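Local coordinates for ribonuclease P protein component 3 (Thermococcus kodakarensis KOD1, PDB 3WYZ) that probably forms one protein subunit of ribonuclease P, the RNA-protein complex that cleaves precursor tRNAs to generate their mature 5' ends, at residues Phe139-Leu144 / Arg189-Leu194. Residues are numbered along the deposited sequence; the frame is centred on the assembly and turned at random.
Sequences FSLSPL and RDLMSL
L141 and L144 meet L194 and L191 where, in a TIM barrel-like fold, the chain leaving strand 136-140 enters the turn that leads to helix 142-145, against helix 188-198. No hydrogen bond links 139-144 to 189-194; the interface rests mainly on four leucines, and 216 Å² is buried between the segments. L194 points into the pair, with CD1 facing L144 and CD2 facing L141. Its CG lies anti to the backbone N (chi1 177°). From there CD2 reaches the base of L141, 3.9 Å from L141 CB, while CD1 of L194 comes to 3.4 Å from CD1 of L144, closer than methyl groups usually pack. One turn earlier on the helix, L191 CD2 meets L141 CD2 at 3.8 Å, so L141 is touched by both helix leucines. Beyond the segments, I175 of strand 173-176 touches L191 and L194, and I155 and L156 of helix 149-168 pack on L144, so helix 188-198 lies against strand 173-176 and helix 149-168 covers L144.

Among the polar bonds within each segment, L144 N donates to L141 O at 3.1 Å, closing the turn in which both leucines face helix 188-198. On that helix, R189 O accepts from S193 N and S193 OG, which approach from opposite faces of the carbonyl plane; the hydroxyl bond measures 3.0 Å, with OG tilted 25° from that plane.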
# COMPACT_ATOMS: atom_id res chain seq x y z
N PHE A 139 -3.81 -2.37 -2.63
CA PHE A 139 -5.21 -2.09 -2.90
C PHE A 139 -5.85 -1.44 -1.68
O PHE A 139 -6.30 -2.14 -0.76
CB PHE A 139 -5.96 -3.38 -3.25
CG PHE A 139 -5.58 -3.95 -4.58
CD1 PHE A 139 -4.53 -4.82 -4.69
CD2 PHE A 139 -6.28 -3.60 -5.72
CE1 PHE A 139 -4.17 -5.35 -5.92
CE2 PHE A 139 -5.93 -4.11 -6.96
CZ PHE A 139 -4.88 -4.99 -7.06
N SER A 140 -5.90 -0.11 -1.68
CA SER A 140 -6.42 0.65 -0.55
C SER A 140 -7.94 0.69 -0.59
O SER A 140 -8.53 0.92 -1.64
CB SER A 140 -5.86 2.08 -0.54
OG SER A 140 -6.40 2.84 -1.61
N LEU A 141 -8.57 0.48 0.56
CA LEU A 141 -10.02 0.62 0.69
C LEU A 141 -10.44 2.09 0.90
O LEU A 141 -11.60 2.43 0.67
CB LEU A 141 -10.51 -0.24 1.85
CG LEU A 141 -11.98 -0.19 2.27
CD1 LEU A 141 -12.94 -0.49 1.13
CD2 LEU A 141 -12.21 -1.15 3.42
N SER A 142 -9.50 2.94 1.31
CA SER A 142 -9.78 4.33 1.71
C SER A 142 -10.61 5.15 0.70
O SER A 142 -11.57 5.79 1.10
CB SER A 142 -8.48 5.08 2.01
OG SER A 142 -8.74 6.22 2.81
N PRO A 143 -10.23 5.14 -0.60
CA PRO A 143 -10.98 5.93 -1.58
C PRO A 143 -12.47 5.56 -1.70
O PRO A 143 -13.29 6.42 -1.99
CB PRO A 143 -10.25 5.65 -2.90
CG PRO A 143 -8.90 5.15 -2.50
CD PRO A 143 -9.11 4.41 -1.22
N LEU A 144 -12.80 4.29 -1.48
CA LEU A 144 -14.18 3.82 -1.61
C LEU A 144 -15.12 4.34 -0.53
O LEU A 144 -16.31 4.49 -0.77
CB LEU A 144 -14.22 2.29 -1.63
CG LEU A 144 -13.69 1.62 -2.88
CD1 LEU A 144 -13.59 0.12 -2.66
CD2 LEU A 144 -14.58 1.91 -4.08
N ARG A 189 -12.05 -9.86 7.48
CA ARG A 189 -13.17 -10.38 6.70
C ARG A 189 -13.73 -9.33 5.73
O ARG A 189 -14.07 -9.66 4.60
CB ARG A 189 -14.26 -10.90 7.64
CG ARG A 189 -15.34 -11.73 6.95
CD ARG A 189 -16.27 -12.37 7.97
NE ARG A 189 -15.73 -13.62 8.51
CZ ARG A 189 -15.07 -13.74 9.67
NH1 ARG A 189 -14.84 -12.70 10.46
NH2 ARG A 189 -14.64 -14.94 10.05
N ASP A 190 -13.80 -8.08 6.17
CA ASP A 190 -14.26 -6.99 5.31
C ASP A 190 -13.23 -6.64 4.24
O ASP A 190 -13.61 -6.33 3.11
CB ASP A 190 -14.60 -5.74 6.13
CG ASP A 190 -15.91 -5.87 6.91
OD1 ASP A 190 -16.36 -7.03 7.11
OD2 ASP A 190 -16.48 -4.83 7.32
N LEU A 191 -11.95 -6.67 4.59
CA LEU A 191 -10.90 -6.39 3.61
C LEU A 191 -10.86 -7.46 2.53
O LEU A 191 -10.59 -7.16 1.37
CB LEU A 191 -9.53 -6.27 4.29
CG LEU A 191 -9.32 -5.07 5.23
CD1 LEU A 191 -7.88 -5.06 5.70
CD2 LEU A 191 -9.66 -3.75 4.55
N MET A 192 -11.15 -8.70 2.90
CA MET A 192 -11.23 -9.80 1.94
C MET A 192 -12.47 -9.69 1.04
O MET A 192 -12.45 -10.14 -0.11
CB MET A 192 -11.22 -11.15 2.67
CG MET A 192 -9.87 -11.48 3.28
SD MET A 192 -9.75 -13.13 3.99
CE MET A 192 -11.02 -13.08 5.26
N SER A 193 -13.54 -9.09 1.55
CA SER A 193 -14.72 -8.81 0.74
C SER A 193 -14.43 -7.82 -0.38
O SER A 193 -14.98 -7.94 -1.46
CB SER A 193 -15.87 -8.29 1.61
OG SER A 193 -16.21 -9.24 2.60
N LEU A 194 -13.57 -6.83 -0.11
CA LEU A 194 -13.11 -5.93 -1.17
C LEU A 194 -12.41 -6.74 -2.25
O LEU A 194 -12.67 -6.55 -3.44
CB LEU A 194 -12.17 -4.86 -0.62
CG LEU A 194 -11.54 -3.89 -1.64
CD1 LEU A 194 -12.61 -3.12 -2.40
CD2 LEU A 194 -10.60 -2.92 -0.93